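Local coordinates for protein inositol 2-dehydrogenase (Sinorhizobium meliloti, PDB 4HKT) that oxidises myo-inositol to 2-keto-myo-inositol (scyllo-inosose) with NAD(+) as the hydride acceptor, the first step of myo-inositol degradation, at residues B[147-152]-B[174-179]; B[154-159]-B[201-206]; B[167-172]-B[193-198]. One frame throughout, in Å; residues are numbered along the deposited sequence.

Contact 1 of 3, residues B[147-152]-B[174-179]; sequences VTITSR and IHDFDM
Ser151 turns its hydroxyl opposite its own carbonyl carbon (chi1 -65°), and Asp176 swings CG the same way (chi1 -57°), which brings the hydroxyl of a strand and the carboxylate of a helix together. The contact is a helix-on-sheet packing in the C-terminal domain of the Gfo/Idh/MocA fold: strand 144-152, inside the mixed sheet, is laid against helix 168-184, the two short axes running nearly antiparallel at 9.5 Å. Its polar centre is one bond, in which Ser151 OG donates to Asp176 OD1 over 2.6 Å. The hydroxyl comes in on the syn side of OD1 but lies 23° out of the carboxylate plane, tilted rather than level with it. The other oxygen, OD2, is taken by Asn228 of strand 223-229, so both oxygens of this buried acid have a partner and its rotation is fixed from two directions; Arg123 forms only a long, weak ion pair with OD1. Ile149 supplies the apolar half. Its CG2 branch lies alongside the carboxylate, 3.2 Å from Asp176 OD1, a tight fit for a methyl. The other branch reaches the next turn, where CD1 meets CG of the selenomethionine Met179 at 3.9 Å; that chain then bends and carries SE away from the strand. The same CD1 also sits 3.6 Å from the backbone O of Asp176.

Contact 2 of 3, residues B[154-159]-B[201-206]; sequences PSAPPV and KAIGDA. With EDO (1,2-ethanediol), chain Y.
Val159 and Ala156 make this contact mainly by apolar touches, joining the loop that leads out of strand 144-152 to the short helix 201-205, two surface elements of the C-terminal domain. Val159 is the first residue of helix 159-163, just after Pro158 at the N-cap position. Its two methyls divide the work: with CG1 lying anti to the backbone N (chi1 165°), that branch meets Ala206 CB at 4.2 Å, while CG2 meets Ala202 CB at 4.1 Å and the backbone O of Ala202 at 3.9 Å. Ala202 and Ala206 stand four residues apart, so the valine fork bridges successive turns. Three residues before Val159, Ala156 CB is met by the end of Ile203, CD1 to CB 3.8 Å, and Ile162 of helix 159-163 packs on both Ile203 and Ala206. Among the polar interactions, a salt bridge lies within 201-206: Lys201 NZ meets Asp205 OD1 at 3.2 Å, using the syn lone pair of that oxygen, and the backbone bond from Asp205 N to Lys201 O spans the same four-residue step. A third kind of contact involves a 1,2-ethanediol molecule, probably from the crystallisation liquor: its O2 donates to the backbone O of Ala206 over 2.7 Å.

Contact 3 of 3, residues B[167-172]-B[193-198]; sequences GIFRDM and ATAAVL. With EDO (1,2-ethanediol), chain X.
This is a small, buried apolar contact in which one aromatic ring, Phe169 in the first turn of helix 168-184, meets the backbone and alanine methyls of strand 188-196 in the C-terminal domain. The two short axes cross almost at right angles (97°) and stay 12.1 Å apart, a gap that the phenyl group spans. Its far end does the touching: CZ lies 4.2 Å from Ala193 CB and 4.4 Å from Ala195 CB, both oblique to the ring, while Thr194 O approaches the ring edge near its plane, 4.2 Å from CZ. The alternation of the strand explains the pattern, since Ala193 and Ala195 point toward the helix and Thr194 points away, its OG1 bonded to Gln223 of the second subunit. At the start of the helix, Gly167 holds the N-cap position and its O accepts from Asp171 N at 2.8 Å. Asp171 OD2 forms a salt bridge with Arg230, and its OD1 is hydrogen-bonded to the hydroxyl of Tyr161. O1 of an ethanediol, probably from the crystallisation liquor, lies 2.5 Å from Asp171 OD2, so short that the exact length is doubtful. With an alanine here, Arg230 would probably lose its charge partner and the hydroxyl of Tyr161 its bond, leaving both side chains freer to turn. The backbone O of the same aspartate accepts from Lys94. Around the ring, Ala318, Val319 and Val322 of helix 305-324 and Val212 of strand 211-218 complete the packing, so Phe169 is wedged where two helices meet two adjacent strands of the mixed sheet.

Contacts 1 and 3 share helix 168-184 and press it on two strands of one mixed sheet, 144-152 and 188-196; their centres are about 13 Å apart, and Met172 CE bridges them at 3.4 Å from Ser151 O. Contact 2 lies toward the surface, its centre about 11 Å from that of contact 3 and about 20 Å from that of contact 1. Strand 188-196 leads on to helix 201-205, and Gly204 CA touches Val197 CG2 at 3.6 Å. Lys94, in a Glu-Lys-Pro sequence characteristic of this family, touches His175 of contact 1 and is hydrogen-bonded to the backbone O of Asp171 of contact 3, consistent with helix 168-184 bordering the inositol site.

Contact 1 of 3, residues B[147-152]-B[174-179]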
ATOM      1  N   VAL B 147      19.923  -4.366   9.273  1.00 16.29           N
ATOM      2  CA  VAL B 147      19.320  -5.043   8.124  1.00 15.57           C
ATOM      3  C   VAL B 147      18.342  -6.057   8.668  1.00 15.84           C
ATOM      4  O   VAL B 147      18.629  -6.713   9.677  1.00 15.94           O
ATOM      5  CB  VAL B 147      20.405  -5.792   7.316  1.00 15.62           C
ATOM      6  CG1 VAL B 147      19.798  -6.707   6.252  1.00 16.60           C
ATOM      7  CG2 VAL B 147      21.359  -4.789   6.708  1.00 15.83           C
ATOM      8  N   THR B 148      17.186  -6.187   8.033  1.00 15.62           N
ATOM      9  CA  THR B 148      16.227  -7.221   8.376  1.00 16.53           C
ATOM     10  C   THR B 148      15.813  -7.962   7.089  1.00 17.09           C
ATOM     11  O   THR B 148      15.465  -7.342   6.043  1.00 16.61           O
ATOM     12  CB  THR B 148      14.966  -6.672   9.087  1.00 19.93           C
ATOM     13  OG1 THR B 148      15.342  -5.747  10.108  1.00 20.85           O
ATOM     14  CG2 THR B 148      14.167  -7.808   9.759  1.00 20.81           C
ATOM     15  N   ILE B 149      15.914  -9.271   7.164  1.00 16.44           N
ATOM     16  CA  ILE B 149      15.712 -10.172   6.012  1.00 16.20           C
ATOM     17  C   ILE B 149      14.745 -11.228   6.478  1.00 15.72           C
ATOM     18  O   ILE B 149      14.998 -11.897   7.477  1.00 16.24           O
ATOM     19  CB  ILE B 149      17.022 -10.832   5.558  1.00 15.62           C
ATOM     20  CG1 ILE B 149      18.001  -9.814   5.029  1.00 15.61           C
ATOM     21  CG2 ILE B 149      16.804 -11.906   4.472  1.00 15.70           C
ATOM     22  CD1 ILE B 149      19.401 -10.361   4.895  1.00 15.26           C
ATOM     23  N   THR B 150      13.642 -11.379   5.751  1.00 16.86           N
ATOM     24  CA  THR B 150      12.659 -12.385   6.016  1.00 15.61           C
ATOM     25  C   THR B 150      12.446 -13.231   4.782  1.00 16.66           C
ATOM     26  O   THR B 150      12.086 -12.699   3.707  1.00 17.35           O
ATOM     27  CB  THR B 150      11.338 -11.755   6.390  1.00 17.64           C
ATOM     28  OG1 THR B 150      11.553 -10.912   7.530  1.00 19.18           O
ATOM     29  CG2 THR B 150      10.297 -12.846   6.734  1.00 18.72           C
ATOM     30  N   SER B 151      12.641 -14.534   4.936  1.00 16.34           N
ATOM     31  CA  SER B 151      12.466 -15.477   3.831  1.00 16.96           C
ATOM     32  C   SER B 151      11.621 -16.635   4.325  1.00 17.08           C
ATOM     33  O   SER B 151      11.893 -17.170   5.388  1.00 16.03           O
ATOM     34  CB  SER B 151      13.809 -15.966   3.277  1.00 16.75           C
ATOM     35  OG  SER B 151      14.544 -14.882   2.690  1.00 18.21           O
ATOM     36  N   ARG B 152      10.562 -16.973   3.577  1.00 16.89           N
ATOM     37  CA  ARG B 152       9.664 -18.053   3.943  1.00 17.36           C
ATOM     38  C   ARG B 152       9.287 -18.778   2.680  1.00 19.07           C
ATOM     39  O   ARG B 152       8.781 -18.154   1.738  1.00 17.15           O
ATOM     40  CB  ARG B 152       8.394 -17.549   4.665  1.00 18.10           C
ATOM     41  CG  ARG B 152       8.711 -16.765   5.943  1.00 19.11           C
ATOM     42  CD  ARG B 152       7.508 -16.230   6.680  1.00 19.68           C
ATOM     43  NE  ARG B 152       7.982 -15.504   7.846  1.00 18.69           N
ATOM     44  CZ  ARG B 152       7.411 -14.439   8.395  1.00 19.64           C
ATOM     45  NH1 ARG B 152       6.281 -13.942   7.955  1.00 19.57           N
ATOM     46  NH2 ARG B 152       8.003 -13.843   9.422  1.00 22.68           N
ATOM     47  N   ILE B 174      21.380 -19.895   3.542  1.00 16.41           N
ATOM     48  CA  ILE B 174      22.517 -19.553   2.732  1.00 16.98           C
ATOM     49  C   ILE B 174      22.284 -18.355   1.783  1.00 16.29           C
ATOM     50  O   ILE B 174      23.136 -17.499   1.660  1.00 16.46           O
ATOM     51  CB  ILE B 174      23.104 -20.827   2.011  1.00 18.68           C
ATOM     52  CG1 ILE B 174      24.509 -20.534   1.502  1.00 20.99           C
ATOM     53  CG2 ILE B 174      22.217 -21.324   0.904  1.00 18.63           C
ATOM     54  CD1 ILE B 174      25.326 -21.763   1.165  1.00 23.55           C
ATOM     55  N   HIS B 175      21.147 -18.297   1.112  1.00 17.43           N
ATOM     56  CA  HIS B 175      20.791 -17.163   0.285  1.00 17.99           C
ATOM     57  C   HIS B 175      20.713 -15.848   1.095  1.00 17.14           C
ATOM     58  O   HIS B 175      21.128 -14.798   0.611  1.00 16.78           O
ATOM     59  CB  HIS B 175      19.423 -17.379  -0.334  1.00 20.12           C
ATOM     60  CG  HIS B 175      19.417 -18.349  -1.456  1.00 21.32           C
ATOM     61  ND1 HIS B 175      20.020 -18.078  -2.666  1.00 21.82           N
ATOM     62  CD2 HIS B 175      18.827 -19.553  -1.583  1.00 22.04           C
ATOM     63  CE1 HIS B 175      19.830 -19.097  -3.481  1.00 23.64           C
ATOM     64  NE2 HIS B 175      19.111 -20.003  -2.850  1.00 23.54           N
ATOM     65  N   ASP B 176      20.167 -15.944   2.296  1.00 16.33           N
ATOM     66  CA  ASP B 176      20.037 -14.787   3.198  1.00 16.58           C
ATOM     67  C   ASP B 176      21.341 -14.364   3.814  1.00 15.44           C
ATOM     68  O   ASP B 176      21.538 -13.176   3.990  1.00 15.75           O
ATOM     69  CB  ASP B 176      19.018 -15.036   4.267  1.00 16.24           C
ATOM     70  CG  ASP B 176      17.661 -15.382   3.690  1.00 18.07           C
ATOM     71  OD1 ASP B 176      17.142 -14.626   2.846  1.00 17.40           O
ATOM     72  OD2 ASP B 176      17.138 -16.451   4.045  1.00 18.10           O
ATOM     73  N   PHE B 177      22.241 -15.305   4.121  1.00 16.13           N
ATOM     74  CA  PHE B 177      23.606 -14.932   4.474  1.00 14.72           C
ATOM     75  C   PHE B 177      24.300 -14.144   3.355  1.00 15.28           C
ATOM     76  O   PHE B 177      24.941 -13.132   3.616  1.00 13.44           O
ATOM     77  CB  PHE B 177      24.452 -16.126   4.853  1.00 15.55           C
ATOM     78  CG  PHE B 177      23.940 -16.898   6.045  1.00 15.42           C
ATOM     79  CD1 PHE B 177      23.629 -16.269   7.225  1.00 16.54           C
ATOM     80  CD2 PHE B 177      23.822 -18.264   5.990  1.00 14.84           C
ATOM     81  CE1 PHE B 177      23.165 -16.994   8.338  1.00 16.60           C
ATOM     82  CE2 PHE B 177      23.381 -18.993   7.068  1.00 15.57           C
ATOM     83  CZ  PHE B 177      23.058 -18.371   8.262  1.00 16.16           C
ATOM     84  N   ASP B 178      24.220 -14.644   2.124  1.00 15.39           N
ATOM     85  CA  ASP B 178      24.711 -13.871   0.985  1.00 16.31           C
ATOM     86  C   ASP B 178      24.062 -12.474   0.855  1.00 15.62           C
ATOM     87  O   ASP B 178      24.765 -11.476   0.675  1.00 18.07           O
ATOM     88  CB  ASP B 178      24.571 -14.620  -0.329  1.00 15.71           C
ATOM     89  CG  ASP B 178      25.148 -13.826  -1.462  1.00 16.76           C
ATOM     90  OD1 ASP B 178      26.375 -13.667  -1.499  1.00 17.13           O
ATOM     91  OD2 ASP B 178      24.377 -13.299  -2.295  1.00 20.44           O
HETATM   92  N   MSE B 179      22.750 -12.412   0.943  1.00 15.04           N
HETATM   93  CA  MSE B 179      22.024 -11.132   0.931  1.00 15.87           C
HETATM   94  C   MSE B 179      22.501 -10.192   2.017  1.00 15.58           C
HETATM   95  O   MSE B 179      22.721  -9.006   1.784  1.00 16.38           O
HETATM   96  CB  MSE B 179      20.532 -11.420   1.005  1.00 17.45           C
HETATM   97  CG  MSE B 179      19.625 -10.192   0.963  1.00 20.36           C
HETATM   98 SE   MSE B 179      19.859  -9.156  -0.702  1.00 24.37          SE
HETATM   99  CE  MSE B 179      19.204 -10.535  -1.930  1.00 26.14           C
TER

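Contact 2 of 3, residues B[154-159]-B[201-206]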
ATOM      1  N   PRO B 154       7.200 -21.636   0.386  1.00 22.26           N
ATOM      2  CA  PRO B 154       5.791 -21.984   0.374  1.00 22.33           C
ATOM      3  C   PRO B 154       5.556 -23.264   1.173  1.00 22.78           C
ATOM      4  O   PRO B 154       4.560 -23.390   1.861  1.00 23.58           O
ATOM      5  CB  PRO B 154       5.474 -22.141  -1.125  1.00 22.64           C
ATOM      6  CG  PRO B 154       6.779 -22.552  -1.734  1.00 23.82           C
ATOM      7  CD  PRO B 154       7.829 -21.816  -0.947  1.00 22.88           C
ATOM      8  N   SER B 155       6.512 -24.181   1.150  1.00 21.94           N
ATOM      9  CA  SER B 155       6.359 -25.411   1.907  1.00 21.30           C
ATOM     10  C   SER B 155       7.705 -26.057   1.945  1.00 19.97           C
ATOM     11  O   SER B 155       8.607 -25.636   1.221  1.00 18.52           O
ATOM     12  CB  SER B 155       5.351 -26.336   1.187  1.00 23.39           C
ATOM     13  OG  SER B 155       5.850 -26.579  -0.104  1.00 21.11           O
ATOM     14  N   ALA B 156       7.862 -27.061   2.804  1.00 20.78           N
ATOM     15  CA  ALA B 156       9.171 -27.670   3.062  1.00 23.01           C
ATOM     16  C   ALA B 156       9.498 -28.728   2.019  1.00 25.65           C
ATOM     17  O   ALA B 156       8.604 -29.361   1.508  1.00 23.38           O
ATOM     18  CB  ALA B 156       9.175 -28.340   4.422  1.00 23.92           C
ATOM     19  N   PRO B 157      10.787 -28.958   1.763  1.00 24.71           N
ATOM     20  CA  PRO B 157      11.130 -30.045   0.889  1.00 23.49           C
ATOM     21  C   PRO B 157      10.922 -31.389   1.600  1.00 23.31           C
ATOM     22  O   PRO B 157      10.728 -31.424   2.809  1.00 21.23           O
ATOM     23  CB  PRO B 157      12.595 -29.791   0.565  1.00 24.76           C
ATOM     24  CG  PRO B 157      13.127 -29.050   1.748  1.00 25.14           C
ATOM     25  CD  PRO B 157      11.975 -28.318   2.370  1.00 24.92           C
ATOM     26  N   PRO B 158      10.908 -32.486   0.821  1.00 24.15           N
ATOM     27  CA  PRO B 158      10.688 -33.815   1.392  1.00 23.17           C
ATOM     28  C   PRO B 158      11.896 -34.301   2.174  1.00 21.80           C
ATOM     29  O   PRO B 158      13.024 -33.823   1.976  1.00 19.52           O
ATOM     30  CB  PRO B 158      10.408 -34.684   0.151  1.00 24.76           C
ATOM     31  CG  PRO B 158      11.067 -33.972  -1.003  1.00 24.40           C
ATOM     32  CD  PRO B 158      11.013 -32.508  -0.658  1.00 24.64           C
ATOM     33  N   VAL B 159      11.681 -35.288   3.031  1.00 21.46           N
ATOM     34  CA  VAL B 159      12.758 -35.810   3.868  1.00 19.99           C
ATOM     35  C   VAL B 159      14.001 -36.295   3.118  1.00 20.85           C
ATOM     36  O   VAL B 159      15.131 -36.063   3.574  1.00 18.14           O
ATOM     37  CB  VAL B 159      12.200 -36.889   4.833  1.00 21.99           C
ATOM     38  CG1 VAL B 159      13.324 -37.711   5.445  1.00 22.65           C
ATOM     39  CG2 VAL B 159      11.346 -36.206   5.908  1.00 23.21           C
ATOM     40  N   LYS B 201       7.239 -32.625  12.335  1.00 23.81           N
ATOM     41  CA  LYS B 201       8.137 -33.379  13.206  1.00 25.40           C
ATOM     42  C   LYS B 201       9.045 -34.256  12.397  1.00 22.60           C
ATOM     43  O   LYS B 201      10.143 -34.567  12.816  1.00 21.55           O
ATOM     44  CB  LYS B 201       7.319 -34.237  14.195  1.00 31.35           C
ATOM     45  CG  LYS B 201       8.140 -35.201  15.077  1.00 36.00           C
ATOM     46  CD  LYS B 201       7.222 -36.211  15.773  1.00 45.82           C
ATOM     47  CE  LYS B 201       7.873 -37.581  15.972  1.00 51.00           C
ATOM     48  NZ  LYS B 201       8.942 -37.552  17.009  1.00 48.03           N
ATOM     49  N   ALA B 202       8.610 -34.649  11.209  1.00 21.28           N
ATOM     50  CA  ALA B 202       9.479 -35.448  10.335  1.00 22.93           C
ATOM     51  C   ALA B 202      10.765 -34.728   9.933  1.00 21.26           C
ATOM     52  O   ALA B 202      11.760 -35.363   9.647  1.00 20.09           O
ATOM     53  CB  ALA B 202       8.719 -35.902   9.076  1.00 23.41           C
ATOM     54  N   ILE B 203      10.742 -33.394   9.908  1.00 20.70           N
ATOM     55  CA  ILE B 203      11.962 -32.619   9.650  1.00 19.77           C
ATOM     56  C   ILE B 203      12.935 -32.783  10.808  1.00 19.83           C
ATOM     57  O   ILE B 203      14.139 -33.060  10.602  1.00 17.78           O
ATOM     58  CB  ILE B 203      11.634 -31.122   9.400  1.00 20.42           C
ATOM     59  CG1 ILE B 203      10.752 -31.021   8.150  1.00 21.02           C
ATOM     60  CG2 ILE B 203      12.909 -30.306   9.201  1.00 20.43           C
ATOM     61  CD1 ILE B 203      10.147 -29.645   7.902  1.00 22.24           C
ATOM     62  N   GLY B 204      12.419 -32.616  12.021  1.00 20.42           N
ATOM     63  CA  GLY B 204      13.206 -32.876  13.226  1.00 21.74           C
ATOM     64  C   GLY B 204      13.751 -34.278  13.315  1.00 22.18           C
ATOM     65  O   GLY B 204      14.916 -34.489  13.666  1.00 24.15           O
ATOM     66  N   ASP B 205      12.925 -35.262  12.994  1.00 23.94           N
ATOM     67  CA  ASP B 205      13.380 -36.661  13.009  1.00 24.71           C
ATOM     68  C   ASP B 205      14.527 -36.860  12.016  1.00 25.16           C
ATOM     69  O   ASP B 205      15.434 -37.662  12.248  1.00 24.34           O
ATOM     70  CB  ASP B 205      12.223 -37.626  12.670  1.00 25.06           C
ATOM     71  CG  ASP B 205      11.134 -37.646  13.744  1.00 28.85           C
ATOM     72  OD1 ASP B 205      11.401 -37.264  14.926  1.00 29.67           O
ATOM     73  OD2 ASP B 205       9.994 -38.040  13.406  1.00 27.36           O
ATOM     74  N   ALA B 206      14.499 -36.120  10.911  1.00 24.23           N
ATOM     75  CA  ALA B 206      15.598 -36.180   9.939  1.00 24.00           C
ATOM     76  C   ALA B 206      16.862 -35.421  10.392  1.00 24.02           C
ATOM     77  O   ALA B 206      17.844 -35.388   9.683  1.00 25.92           O
ATOM     78  CB  ALA B 206      15.130 -35.650   8.582  1.00 23.34           C
TER
HETATM   79  C1  EDO Y 408      20.188 -31.904   7.569  1.00 41.91           C
HETATM   80  O1  EDO Y 408      21.603 -31.915   7.806  1.00 44.12           O
HETATM   81  C2  EDO Y 408      19.718 -33.342   7.511  1.00 45.71           C
HETATM   82  O2  EDO Y 408      19.913 -33.969   8.776  1.00 45.33           O

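Contact 3 of 3, residues B[167-172]-B[193-198]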
ATOM      1  N   GLY B 167      21.077 -29.227   5.820  1.00 16.50           N
ATOM      2  CA  GLY B 167      20.237 -28.596   6.823  1.00 17.04           C
ATOM      3  C   GLY B 167      19.851 -27.190   6.435  1.00 16.72           C
ATOM      4  O   GLY B 167      20.389 -26.627   5.469  1.00 15.46           O
ATOM      5  N   ILE B 168      18.863 -26.657   7.158  1.00 16.92           N
ATOM      6  CA  ILE B 168      18.193 -25.443   6.741  1.00 15.81           C
ATOM      7  C   ILE B 168      19.169 -24.271   6.570  1.00 14.93           C
ATOM      8  O   ILE B 168      19.031 -23.466   5.623  1.00 14.43           O
ATOM      9  CB  ILE B 168      17.050 -25.072   7.716  1.00 15.81           C
ATOM     10  CG1 ILE B 168      16.250 -23.894   7.188  1.00 15.78           C
ATOM     11  CG2 ILE B 168      17.604 -24.695   9.101  1.00 16.22           C
ATOM     12  CD1 ILE B 168      14.956 -23.712   7.935  1.00 15.56           C
ATOM     13  N   PHE B 169      20.199 -24.199   7.410  1.00 14.76           N
ATOM     14  CA  PHE B 169      21.140 -23.060   7.314  1.00 14.54           C
ATOM     15  C   PHE B 169      21.953 -23.116   6.042  1.00 16.82           C
ATOM     16  O   PHE B 169      22.165 -22.099   5.396  1.00 15.41           O
ATOM     17  CB  PHE B 169      22.042 -23.013   8.521  1.00 14.85           C
ATOM     18  CG  PHE B 169      21.308 -22.668   9.806  1.00 14.89           C
ATOM     19  CD1 PHE B 169      20.681 -21.431   9.944  1.00 15.04           C
ATOM     20  CD2 PHE B 169      21.272 -23.557  10.869  1.00 16.04           C
ATOM     21  CE1 PHE B 169      20.029 -21.095  11.112  1.00 15.24           C
ATOM     22  CE2 PHE B 169      20.606 -23.231  12.042  1.00 16.86           C
ATOM     23  CZ  PHE B 169      19.988 -21.989  12.167  1.00 16.09           C
ATOM     24  N   ARG B 170      22.399 -24.321   5.681  1.00 17.43           N
ATOM     25  CA  ARG B 170      23.171 -24.530   4.454  1.00 18.10           C
ATOM     26  C   ARG B 170      22.315 -24.505   3.200  1.00 17.81           C
ATOM     27  O   ARG B 170      22.792 -24.128   2.138  1.00 17.27           O
ATOM     28  CB  ARG B 170      23.994 -25.817   4.542  1.00 17.11           C
ATOM     29  CG  ARG B 170      24.940 -25.822   5.729  1.00 17.16           C
ATOM     30  CD  ARG B 170      25.990 -26.929   5.658  1.00 18.64           C
ATOM     31  NE  ARG B 170      26.872 -26.969   6.831  1.00 20.08           N
ATOM     32  CZ  ARG B 170      26.629 -27.606   7.968  1.00 20.29           C
ATOM     33  NH1 ARG B 170      25.506 -28.277   8.134  1.00 20.46           N
ATOM     34  NH2 ARG B 170      27.531 -27.558   8.964  1.00 20.50           N
ATOM     35  N   ASP B 171      21.050 -24.884   3.322  1.00 18.80           N
ATOM     36  CA  ASP B 171      20.199 -25.079   2.153  1.00 17.92           C
ATOM     37  C   ASP B 171      19.321 -23.883   1.845  1.00 19.16           C
ATOM     38  O   ASP B 171      19.097 -23.579   0.657  1.00 17.91           O
ATOM     39  CB  ASP B 171      19.317 -26.315   2.283  1.00 17.48           C
ATOM     40  CG  ASP B 171      18.445 -26.548   1.044  1.00 19.52           C
ATOM     41  OD1 ASP B 171      19.019 -26.923   0.013  1.00 21.42           O
ATOM     42  OD2 ASP B 171      17.203 -26.372   1.091  1.00 19.38           O
HETATM   43  N   MSE B 172      18.790 -23.226   2.882  1.00 17.08           N
HETATM   44  CA  MSE B 172      17.845 -22.123   2.693  1.00 16.41           C
HETATM   45  C   MSE B 172      18.479 -20.812   3.105  1.00 16.13           C
HETATM   46  O   MSE B 172      18.579 -19.872   2.315  1.00 16.44           O
HETATM   47  CB  MSE B 172      16.624 -22.387   3.557  1.00 17.88           C
HETATM   48  CG  MSE B 172      15.591 -21.278   3.432  1.00 18.10           C
HETATM   49 SE   MSE B 172      14.012 -21.652   4.540  1.00 20.58          SE
HETATM   50  CE  MSE B 172      13.176 -19.963   4.036  1.00 20.44           C
ATOM     51  N   ALA B 193      22.369 -17.650  16.570  1.00 15.23           N
ATOM     52  CA  ALA B 193      21.198 -18.240  15.928  1.00 14.41           C
ATOM     53  C   ALA B 193      20.374 -19.086  16.866  1.00 14.88           C
ATOM     54  O   ALA B 193      20.873 -19.604  17.866  1.00 13.76           O
ATOM     55  CB  ALA B 193      21.628 -19.120  14.780  1.00 13.65           C
ATOM     56  N   THR B 194      19.095 -19.176  16.545  1.00 15.34           N
ATOM     57  CA  THR B 194      18.200 -20.081  17.251  1.00 17.12           C
ATOM     58  C   THR B 194      17.460 -20.891  16.210  1.00 15.85           C
ATOM     59  O   THR B 194      17.323 -20.469  15.065  1.00 14.07           O
ATOM     60  CB  THR B 194      17.184 -19.328  18.102  1.00 18.40           C
ATOM     61  OG1 THR B 194      16.474 -18.414  17.274  1.00 21.55           O
ATOM     62  CG2 THR B 194      17.883 -18.565  19.253  1.00 19.95           C
ATOM     63  N   ALA B 195      16.918 -22.024  16.633  1.00 15.64           N
ATOM     64  CA  ALA B 195      16.220 -22.925  15.705  1.00 15.43           C
ATOM     65  C   ALA B 195      15.207 -23.802  16.435  1.00 16.32           C
ATOM     66  O   ALA B 195      15.309 -24.030  17.640  1.00 15.82           O
ATOM     67  CB  ALA B 195      17.221 -23.818  14.989  1.00 15.21           C
ATOM     68  N   ALA B 196      14.233 -24.274  15.682  1.00 17.12           N
ATOM     69  CA  ALA B 196      13.259 -25.208  16.189  1.00 17.81           C
ATOM     70  C   ALA B 196      12.594 -25.965  14.998  1.00 18.83           C
ATOM     71  O   ALA B 196      12.757 -25.614  13.814  1.00 17.34           O
ATOM     72  CB  ALA B 196      12.186 -24.476  16.974  1.00 16.95           C
ATOM     73  N   VAL B 197      11.807 -26.948  15.400  1.00 20.14           N
ATOM     74  CA  VAL B 197      10.918 -27.714  14.547  1.00 20.04           C
ATOM     75  C   VAL B 197       9.517 -27.375  14.981  1.00 19.85           C
ATOM     76  O   VAL B 197       9.034 -27.881  15.985  1.00 19.56           O
ATOM     77  CB  VAL B 197      11.191 -29.210  14.744  1.00 20.44           C
ATOM     78  CG1 VAL B 197      10.275 -30.072  13.869  1.00 21.79           C
ATOM     79  CG2 VAL B 197      12.644 -29.479  14.414  1.00 21.37           C
ATOM     80  N   LEU B 198       8.880 -26.486  14.234  1.00 19.25           N
ATOM     81  CA  LEU B 198       7.551 -26.020  14.528  1.00 19.85           C
ATOM     82  C   LEU B 198       6.543 -26.507  13.476  1.00 19.96           C
ATOM     83  O   LEU B 198       5.337 -26.400  13.692  1.00 19.68           O
ATOM     84  CB  LEU B 198       7.517 -24.487  14.511  1.00 19.74           C
ATOM     85  CG  LEU B 198       8.475 -23.844  15.514  1.00 19.87           C
ATOM     86  CD1 LEU B 198       8.442 -22.349  15.479  1.00 18.21           C
ATOM     87  CD2 LEU B 198       8.120 -24.288  16.909  1.00 21.66           C
TER
HETATM   88  C1  EDO X 407      14.969 -25.010  -0.857  1.00 43.23           C
HETATM   89  O1  EDO X 407      15.684 -26.246  -0.847  1.00 35.81           O
HETATM   90  C2  EDO X 407      15.804 -23.849  -0.305  1.00 43.41           C
HETATM   91  O2  EDO X 407      14.929 -22.819   0.159  1.00 37.53           O